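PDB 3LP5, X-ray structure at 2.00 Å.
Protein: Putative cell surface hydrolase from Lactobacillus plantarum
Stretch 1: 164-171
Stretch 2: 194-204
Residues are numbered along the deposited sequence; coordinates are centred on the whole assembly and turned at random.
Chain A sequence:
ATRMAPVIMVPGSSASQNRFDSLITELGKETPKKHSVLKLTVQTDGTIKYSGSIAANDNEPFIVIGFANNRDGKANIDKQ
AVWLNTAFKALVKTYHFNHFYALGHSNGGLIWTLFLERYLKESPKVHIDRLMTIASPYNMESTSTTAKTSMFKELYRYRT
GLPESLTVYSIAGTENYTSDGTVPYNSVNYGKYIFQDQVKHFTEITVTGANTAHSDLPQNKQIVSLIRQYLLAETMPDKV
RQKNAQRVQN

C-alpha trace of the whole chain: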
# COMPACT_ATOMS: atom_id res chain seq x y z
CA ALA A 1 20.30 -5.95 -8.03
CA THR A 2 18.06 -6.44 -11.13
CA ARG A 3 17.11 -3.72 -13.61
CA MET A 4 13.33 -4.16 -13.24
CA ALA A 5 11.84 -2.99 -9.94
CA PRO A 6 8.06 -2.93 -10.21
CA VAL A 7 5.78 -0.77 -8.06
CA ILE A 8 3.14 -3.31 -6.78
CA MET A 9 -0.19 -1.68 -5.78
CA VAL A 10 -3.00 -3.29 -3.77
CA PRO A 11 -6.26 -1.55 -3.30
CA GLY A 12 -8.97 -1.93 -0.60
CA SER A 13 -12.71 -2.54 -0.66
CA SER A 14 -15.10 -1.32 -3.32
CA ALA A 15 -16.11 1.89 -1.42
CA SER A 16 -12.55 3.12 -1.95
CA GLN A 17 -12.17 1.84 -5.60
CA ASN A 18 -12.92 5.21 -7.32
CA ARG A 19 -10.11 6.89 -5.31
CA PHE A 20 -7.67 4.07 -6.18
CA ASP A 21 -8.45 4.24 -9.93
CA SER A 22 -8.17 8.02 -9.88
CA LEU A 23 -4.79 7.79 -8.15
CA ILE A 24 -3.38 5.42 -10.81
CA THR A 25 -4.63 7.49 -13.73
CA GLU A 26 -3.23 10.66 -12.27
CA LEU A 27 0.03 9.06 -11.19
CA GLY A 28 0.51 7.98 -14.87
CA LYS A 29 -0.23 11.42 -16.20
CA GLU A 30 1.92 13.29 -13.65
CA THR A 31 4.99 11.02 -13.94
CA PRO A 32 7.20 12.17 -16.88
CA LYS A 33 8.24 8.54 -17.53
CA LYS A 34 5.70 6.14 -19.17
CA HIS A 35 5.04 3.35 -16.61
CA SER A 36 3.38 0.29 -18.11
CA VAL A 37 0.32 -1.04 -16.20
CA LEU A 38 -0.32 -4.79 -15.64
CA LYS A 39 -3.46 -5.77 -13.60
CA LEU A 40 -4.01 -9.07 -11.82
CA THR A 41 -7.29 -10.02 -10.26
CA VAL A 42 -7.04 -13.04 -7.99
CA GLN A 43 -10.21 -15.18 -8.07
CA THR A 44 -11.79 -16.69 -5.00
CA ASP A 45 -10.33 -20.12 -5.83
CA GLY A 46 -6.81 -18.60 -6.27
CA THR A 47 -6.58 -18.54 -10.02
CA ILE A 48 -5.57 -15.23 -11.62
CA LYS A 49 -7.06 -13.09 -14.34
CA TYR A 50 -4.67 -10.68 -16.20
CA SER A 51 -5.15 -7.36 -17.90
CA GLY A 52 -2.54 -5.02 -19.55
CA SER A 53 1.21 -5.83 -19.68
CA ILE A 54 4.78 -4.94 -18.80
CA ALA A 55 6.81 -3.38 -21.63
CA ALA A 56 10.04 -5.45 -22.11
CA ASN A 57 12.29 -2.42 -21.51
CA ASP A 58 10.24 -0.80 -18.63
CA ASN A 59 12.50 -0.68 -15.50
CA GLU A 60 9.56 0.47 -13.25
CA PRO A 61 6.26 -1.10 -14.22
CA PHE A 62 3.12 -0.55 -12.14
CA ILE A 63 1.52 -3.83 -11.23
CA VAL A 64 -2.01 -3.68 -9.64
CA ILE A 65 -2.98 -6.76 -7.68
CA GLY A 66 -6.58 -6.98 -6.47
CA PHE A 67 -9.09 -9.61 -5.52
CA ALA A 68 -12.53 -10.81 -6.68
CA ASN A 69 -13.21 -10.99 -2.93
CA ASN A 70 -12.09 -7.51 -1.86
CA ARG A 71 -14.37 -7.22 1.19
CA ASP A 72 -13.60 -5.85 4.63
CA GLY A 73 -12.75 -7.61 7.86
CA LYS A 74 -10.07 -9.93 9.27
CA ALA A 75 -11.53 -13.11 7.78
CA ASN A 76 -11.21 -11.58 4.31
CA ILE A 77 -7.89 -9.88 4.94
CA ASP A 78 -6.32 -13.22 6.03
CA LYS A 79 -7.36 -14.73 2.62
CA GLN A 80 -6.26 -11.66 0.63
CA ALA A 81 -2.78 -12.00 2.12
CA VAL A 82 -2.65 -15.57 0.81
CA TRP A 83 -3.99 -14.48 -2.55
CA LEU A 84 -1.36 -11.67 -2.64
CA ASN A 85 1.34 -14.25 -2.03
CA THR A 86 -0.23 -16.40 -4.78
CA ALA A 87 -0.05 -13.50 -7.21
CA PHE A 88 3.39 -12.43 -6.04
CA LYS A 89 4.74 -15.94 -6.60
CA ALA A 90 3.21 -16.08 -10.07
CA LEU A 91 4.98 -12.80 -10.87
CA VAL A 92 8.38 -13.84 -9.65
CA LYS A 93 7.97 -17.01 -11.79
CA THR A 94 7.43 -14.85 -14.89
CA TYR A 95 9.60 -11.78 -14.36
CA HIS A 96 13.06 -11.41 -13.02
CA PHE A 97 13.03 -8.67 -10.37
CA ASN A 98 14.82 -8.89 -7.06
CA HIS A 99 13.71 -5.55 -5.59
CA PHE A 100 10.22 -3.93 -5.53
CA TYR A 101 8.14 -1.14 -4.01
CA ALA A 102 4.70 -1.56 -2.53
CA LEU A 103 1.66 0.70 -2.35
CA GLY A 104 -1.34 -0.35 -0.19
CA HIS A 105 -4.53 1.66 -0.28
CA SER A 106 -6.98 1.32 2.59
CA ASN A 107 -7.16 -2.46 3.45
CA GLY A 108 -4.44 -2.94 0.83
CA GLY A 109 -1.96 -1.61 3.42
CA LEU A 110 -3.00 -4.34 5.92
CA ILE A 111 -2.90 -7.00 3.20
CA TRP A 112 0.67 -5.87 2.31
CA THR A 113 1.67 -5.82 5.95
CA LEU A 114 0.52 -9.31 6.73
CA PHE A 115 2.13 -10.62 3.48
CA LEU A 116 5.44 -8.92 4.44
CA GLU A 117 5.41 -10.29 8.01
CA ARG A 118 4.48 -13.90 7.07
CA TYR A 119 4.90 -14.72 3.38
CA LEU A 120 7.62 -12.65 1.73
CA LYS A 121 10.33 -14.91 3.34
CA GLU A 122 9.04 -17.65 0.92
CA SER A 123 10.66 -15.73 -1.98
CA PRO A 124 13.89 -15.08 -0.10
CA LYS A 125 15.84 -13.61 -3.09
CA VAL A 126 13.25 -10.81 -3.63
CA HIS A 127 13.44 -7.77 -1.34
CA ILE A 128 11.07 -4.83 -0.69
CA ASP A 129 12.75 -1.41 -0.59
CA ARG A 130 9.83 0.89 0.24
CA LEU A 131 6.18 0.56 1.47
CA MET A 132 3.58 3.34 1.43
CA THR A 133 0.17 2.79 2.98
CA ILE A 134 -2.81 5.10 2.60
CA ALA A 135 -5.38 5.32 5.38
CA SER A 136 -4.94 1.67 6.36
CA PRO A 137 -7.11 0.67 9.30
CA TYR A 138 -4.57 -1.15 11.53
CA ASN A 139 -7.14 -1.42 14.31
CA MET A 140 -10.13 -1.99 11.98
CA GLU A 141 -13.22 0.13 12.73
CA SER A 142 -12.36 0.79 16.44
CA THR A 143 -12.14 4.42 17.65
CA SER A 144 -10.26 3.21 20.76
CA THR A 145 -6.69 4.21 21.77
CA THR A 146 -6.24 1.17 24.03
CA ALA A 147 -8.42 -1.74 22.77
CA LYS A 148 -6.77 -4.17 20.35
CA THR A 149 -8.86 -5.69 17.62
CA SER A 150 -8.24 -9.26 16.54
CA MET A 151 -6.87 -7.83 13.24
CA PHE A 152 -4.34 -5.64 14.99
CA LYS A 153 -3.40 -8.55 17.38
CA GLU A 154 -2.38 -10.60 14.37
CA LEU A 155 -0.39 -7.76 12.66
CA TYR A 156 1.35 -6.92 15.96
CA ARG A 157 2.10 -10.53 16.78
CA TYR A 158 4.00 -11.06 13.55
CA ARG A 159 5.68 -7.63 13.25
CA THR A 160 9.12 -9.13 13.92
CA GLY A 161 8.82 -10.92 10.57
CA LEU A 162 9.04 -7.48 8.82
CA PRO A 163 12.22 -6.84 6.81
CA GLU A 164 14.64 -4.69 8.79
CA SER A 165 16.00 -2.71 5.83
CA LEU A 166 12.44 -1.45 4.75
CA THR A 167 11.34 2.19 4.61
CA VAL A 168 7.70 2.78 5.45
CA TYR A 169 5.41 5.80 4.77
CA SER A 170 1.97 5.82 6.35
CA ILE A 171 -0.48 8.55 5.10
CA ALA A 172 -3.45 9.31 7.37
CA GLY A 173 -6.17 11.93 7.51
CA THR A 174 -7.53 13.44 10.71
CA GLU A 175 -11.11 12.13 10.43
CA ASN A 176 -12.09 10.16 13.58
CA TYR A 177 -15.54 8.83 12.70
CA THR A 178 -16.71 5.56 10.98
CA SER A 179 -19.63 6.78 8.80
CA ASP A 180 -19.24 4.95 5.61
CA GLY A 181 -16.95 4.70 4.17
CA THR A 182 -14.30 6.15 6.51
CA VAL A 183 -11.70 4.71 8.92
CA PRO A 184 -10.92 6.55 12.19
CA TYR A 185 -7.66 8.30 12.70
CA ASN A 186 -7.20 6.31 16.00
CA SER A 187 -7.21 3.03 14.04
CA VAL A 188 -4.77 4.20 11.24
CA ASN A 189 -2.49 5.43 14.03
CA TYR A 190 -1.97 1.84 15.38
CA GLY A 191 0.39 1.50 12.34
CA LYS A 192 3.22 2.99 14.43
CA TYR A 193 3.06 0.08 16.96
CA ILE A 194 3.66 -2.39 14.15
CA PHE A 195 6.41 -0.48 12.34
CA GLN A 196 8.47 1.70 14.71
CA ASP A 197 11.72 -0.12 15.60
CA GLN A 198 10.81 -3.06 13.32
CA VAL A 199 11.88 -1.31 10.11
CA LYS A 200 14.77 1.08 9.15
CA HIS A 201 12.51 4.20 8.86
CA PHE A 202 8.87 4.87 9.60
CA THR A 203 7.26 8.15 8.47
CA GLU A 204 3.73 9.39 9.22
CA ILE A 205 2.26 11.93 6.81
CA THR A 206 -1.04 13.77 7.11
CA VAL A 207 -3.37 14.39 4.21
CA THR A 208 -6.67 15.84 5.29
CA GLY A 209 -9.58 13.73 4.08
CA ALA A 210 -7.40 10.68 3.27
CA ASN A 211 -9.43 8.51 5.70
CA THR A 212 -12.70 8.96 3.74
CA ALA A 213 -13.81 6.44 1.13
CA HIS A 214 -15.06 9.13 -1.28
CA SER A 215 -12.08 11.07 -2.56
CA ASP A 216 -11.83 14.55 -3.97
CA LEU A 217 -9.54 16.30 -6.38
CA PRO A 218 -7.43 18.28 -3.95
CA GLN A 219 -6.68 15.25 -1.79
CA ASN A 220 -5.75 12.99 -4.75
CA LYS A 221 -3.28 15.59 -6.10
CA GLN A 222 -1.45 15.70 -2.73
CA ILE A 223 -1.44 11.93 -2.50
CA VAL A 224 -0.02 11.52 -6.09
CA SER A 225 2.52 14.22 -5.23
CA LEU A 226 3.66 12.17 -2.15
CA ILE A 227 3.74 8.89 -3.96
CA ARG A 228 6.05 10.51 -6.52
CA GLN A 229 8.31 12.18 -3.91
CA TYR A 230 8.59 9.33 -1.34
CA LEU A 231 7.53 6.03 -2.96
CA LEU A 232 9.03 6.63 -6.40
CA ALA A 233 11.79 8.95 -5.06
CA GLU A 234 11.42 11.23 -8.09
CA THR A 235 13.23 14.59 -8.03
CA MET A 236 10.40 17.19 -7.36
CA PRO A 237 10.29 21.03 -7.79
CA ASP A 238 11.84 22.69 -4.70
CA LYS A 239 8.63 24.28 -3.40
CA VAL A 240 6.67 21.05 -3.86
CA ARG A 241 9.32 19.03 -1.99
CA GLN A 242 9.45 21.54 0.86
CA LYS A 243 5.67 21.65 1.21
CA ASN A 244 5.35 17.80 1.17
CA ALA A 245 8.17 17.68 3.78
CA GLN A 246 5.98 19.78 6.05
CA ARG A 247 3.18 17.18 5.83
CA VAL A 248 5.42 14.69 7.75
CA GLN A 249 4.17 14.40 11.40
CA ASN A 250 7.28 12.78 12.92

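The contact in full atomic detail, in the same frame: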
# COMPACT_ATOMS: atom_id res chain seq x y z
N GLU A 164 14.01 -5.78 8.07
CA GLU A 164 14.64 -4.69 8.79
C GLU A 164 15.15 -3.56 7.88
O GLU A 164 15.27 -2.44 8.32
CB GLU A 164 15.76 -5.18 9.74
CG GLU A 164 15.31 -6.20 10.82
CD GLU A 164 16.38 -6.52 11.89
OE1 GLU A 164 17.57 -6.64 11.53
OE2 GLU A 164 16.05 -6.64 13.09
N SER A 165 15.47 -3.81 6.62
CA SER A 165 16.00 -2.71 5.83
C SER A 165 14.88 -1.87 5.10
O SER A 165 15.21 -0.89 4.42
CB SER A 165 17.02 -3.23 4.82
OG SER A 165 16.26 -3.97 3.86
N LEU A 166 13.61 -2.18 5.33
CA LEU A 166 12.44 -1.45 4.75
C LEU A 166 12.22 -0.02 5.24
O LEU A 166 12.46 0.31 6.41
CB LEU A 166 11.14 -2.27 5.00
CG LEU A 166 9.80 -1.80 4.45
CD1 LEU A 166 9.73 -1.75 2.93
CD2 LEU A 166 8.72 -2.74 4.96
N THR A 167 11.73 0.82 4.33
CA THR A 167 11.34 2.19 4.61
C THR A 167 9.84 2.27 4.41
O THR A 167 9.35 1.89 3.34
CB THR A 167 12.07 3.21 3.64
OG1 THR A 167 13.41 3.34 4.08
CG2 THR A 167 11.52 4.57 3.79
N VAL A 168 9.13 2.73 5.45
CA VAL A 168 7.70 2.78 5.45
C VAL A 168 7.16 4.19 5.60
O VAL A 168 7.54 4.93 6.56
CB VAL A 168 7.06 1.88 6.53
CG1 VAL A 168 5.51 1.95 6.44
CG2 VAL A 168 7.59 0.41 6.39
N TYR A 169 6.25 4.55 4.67
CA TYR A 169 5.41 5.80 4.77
C TYR A 169 3.94 5.46 5.00
O TYR A 169 3.35 4.63 4.26
CB TYR A 169 5.54 6.63 3.50
CG TYR A 169 6.97 6.96 3.17
CD1 TYR A 169 7.54 8.17 3.64
CD2 TYR A 169 7.74 6.11 2.39
CE1 TYR A 169 8.86 8.50 3.37
CE2 TYR A 169 9.09 6.45 2.09
CZ TYR A 169 9.62 7.64 2.59
OH TYR A 169 10.90 7.97 2.36
N SER A 170 3.36 6.03 6.05
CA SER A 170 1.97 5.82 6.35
C SER A 170 1.23 7.19 6.26
O SER A 170 1.48 8.06 7.08
CB SER A 170 1.81 5.20 7.73
OG SER A 170 0.40 5.08 8.08
N ILE A 171 0.38 7.35 5.25
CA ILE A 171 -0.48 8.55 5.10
C ILE A 171 -1.76 8.30 5.86
O ILE A 171 -2.36 7.23 5.74
CB ILE A 171 -0.81 8.79 3.63
CG1 ILE A 171 0.49 9.16 2.85
CG2 ILE A 171 -1.98 9.82 3.44
CD1 ILE A 171 0.37 9.01 1.32
N ILE A 194 3.18 -1.32 15.01
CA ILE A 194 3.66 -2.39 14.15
C ILE A 194 5.06 -2.02 13.62
O ILE A 194 6.00 -2.81 13.71
CB ILE A 194 2.68 -2.63 13.02
CG1 ILE A 194 1.42 -3.30 13.59
CG2 ILE A 194 3.25 -3.68 12.00
CD1 ILE A 194 0.15 -2.92 12.84
N PHE A 195 5.23 -0.81 13.14
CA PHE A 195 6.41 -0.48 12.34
C PHE A 195 7.59 0.10 13.11
O PHE A 195 8.71 -0.24 12.77
CB PHE A 195 6.02 0.43 11.18
CG PHE A 195 5.16 -0.27 10.16
CD1 PHE A 195 5.66 -1.33 9.41
CD2 PHE A 195 3.85 0.11 9.96
CE1 PHE A 195 4.87 -1.98 8.46
CE2 PHE A 195 3.06 -0.54 9.00
CZ PHE A 195 3.59 -1.58 8.26
N GLN A 196 7.37 0.92 14.16
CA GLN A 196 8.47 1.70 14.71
C GLN A 196 9.44 0.68 15.36
O GLN A 196 9.03 -0.26 16.07
CB GLN A 196 8.04 2.74 15.79
CG GLN A 196 7.16 3.88 15.30
CD GLN A 196 6.76 4.92 16.42
OE1 GLN A 196 6.16 4.61 17.55
NE2 GLN A 196 7.08 6.17 16.10
N ASP A 197 10.72 0.86 15.10
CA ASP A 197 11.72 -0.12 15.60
C ASP A 197 11.63 -1.57 15.05
O ASP A 197 12.34 -2.44 15.53
CB ASP A 197 11.83 -0.09 17.12
CG ASP A 197 12.68 1.13 17.61
OD1 ASP A 197 12.72 2.17 16.93
OD2 ASP A 197 13.35 1.05 18.67
N GLN A 198 10.77 -1.80 14.07
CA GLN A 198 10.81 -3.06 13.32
C GLN A 198 11.37 -2.85 11.95
O GLN A 198 11.76 -3.84 11.33
CB GLN A 198 9.43 -3.75 13.18
CG GLN A 198 8.90 -4.28 14.47
CD GLN A 198 9.91 -5.22 15.22
OE1 GLN A 198 10.62 -6.02 14.62
NE2 GLN A 198 9.95 -5.10 16.54
N VAL A 199 11.39 -1.60 11.45
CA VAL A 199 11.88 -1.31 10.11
C VAL A 199 12.91 -0.16 10.21
O VAL A 199 12.96 0.55 11.21
CB VAL A 199 10.71 -0.99 9.10
CG1 VAL A 199 9.66 -2.15 9.05
CG2 VAL A 199 10.00 0.33 9.45
N LYS A 200 13.74 0.02 9.19
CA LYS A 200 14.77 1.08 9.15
C LYS A 200 14.20 2.51 9.37
O LYS A 200 14.75 3.28 10.16
CB LYS A 200 15.48 1.00 7.77
CG LYS A 200 16.86 1.64 7.72
CD LYS A 200 17.20 2.24 6.34
CE LYS A 200 17.58 1.23 5.26
NZ LYS A 200 18.19 -0.02 5.81
N HIS A 201 13.13 2.88 8.67
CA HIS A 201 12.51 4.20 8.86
C HIS A 201 11.03 4.07 8.75
O HIS A 201 10.53 3.34 7.84
CB HIS A 201 12.89 5.25 7.79
CG HIS A 201 14.36 5.43 7.57
ND1 HIS A 201 15.17 6.10 8.47
CD2 HIS A 201 15.15 5.11 6.51
CE1 HIS A 201 16.41 6.14 7.99
NE2 HIS A 201 16.42 5.55 6.81
N PHE A 202 10.33 4.77 9.65
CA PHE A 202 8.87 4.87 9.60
C PHE A 202 8.48 6.32 9.62
O PHE A 202 8.96 7.08 10.48
CB PHE A 202 8.26 4.16 10.80
CG PHE A 202 6.77 4.28 10.88
CD1 PHE A 202 5.96 3.65 9.95
CD2 PHE A 202 6.18 5.02 11.91
CE1 PHE A 202 4.58 3.73 10.01
CE2 PHE A 202 4.81 5.14 11.97
CZ PHE A 202 4.00 4.47 11.05
N THR A 203 7.64 6.71 8.65
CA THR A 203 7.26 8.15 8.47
C THR A 203 5.74 8.31 8.36
O THR A 203 5.14 7.72 7.50
CB THR A 203 7.93 8.76 7.24
OG1 THR A 203 9.32 8.69 7.44
CG2 THR A 203 7.60 10.24 7.04
N GLU A 204 5.14 9.07 9.29
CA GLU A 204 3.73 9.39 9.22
C GLU A 204 3.56 10.70 8.51
O GLU A 204 4.30 11.66 8.77
CB GLU A 204 3.12 9.51 10.62
CG GLU A 204 3.42 8.26 11.44
CD GLU A 204 3.11 8.43 12.93
OE1 GLU A 204 1.91 8.35 13.27
OE2 GLU A 204 4.04 8.66 13.74
O HOH W 1 18.17 -1.58 8.78
O HOH W 2 10.15 6.27 6.23

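The most distinctive feature of this contact is the way Val 168 serves two systems at once: its backbone carries the parallel strand ladder, while its side chain sits against two phenylalanine rings. Its CG1 lies 4.2 Å from the centroid of the Phe 195 ring and only 4° off the ring normal, a CH-pi arrangement almost exactly over the face. The same CG1 meets Phe 202 differently, at the ring edge and near its plane, 3.9 Å from Phe 202 CD1. The second methyl, Val 168 CG2, packs against Val 199 CG2 at 3.9 Å. With chi1 at -178° (t), Val 168 thus has both methyls in apolar contact, and it gives up 90 Å² to the other stretch, the largest share of any residue here.

Strands 167-171 and 201-204 run parallel, their N-to-C directions differing by 14° and their axes approaching to 4.7 Å. The bridges pair Thr 167 with His 201, Val 168 with Phe 202, Tyr 169 with Thr 203 and Ser 170 with Glu 204, at CA-CA distances of 4.8 to 4.9 Å. The hydrogen bonds show the stagger expected of parallel strands, where one residue bonds to the two flanking its bridge partner. Val 168 N donates to His 201 O (2.8 Å, 170°), and Thr 203 N donates to Val 168 O (2.7 Å, 147°). Ser 170 N then donates to Thr 203 O (2.9 Å, 170°). At the start of the ladder, His 201 N to Leu 166 O is weak at 3.5 Å, despite an angle of 162°. CA-H...O contacts supplement this pattern, among them Phe 202 CA to Val 168 O and Tyr 169 CA to Thr 203 O, both 3.3 Å.

Side chains alternate between the sheet's faces. Thr 167, Tyr 169, His 201 and Thr 203 share one: Thr 167 OG1 lies at the edge of the imidazole, 3.5 Å from His 201 CD2, and Tyr 169 CD1 approaches Thr 203 CB obliquely at 3.7 Å. A water donates to Val 168 O (3.0 Å) and also hydrogen-bonds to Thr 203 OG1 (2.8 Å), joining a backbone carbonyl to a side chain across the strands.

Before the ladder, Lys 200 N lies 3.0 Å from Glu 164 O and 3.1 Å from Leu 166 O, and distance alone does not assign a bond to either carbonyl. A second water donates to Glu 164 O (3.1 Å) and weakly accepts from Lys 200 NZ (3.4 Å).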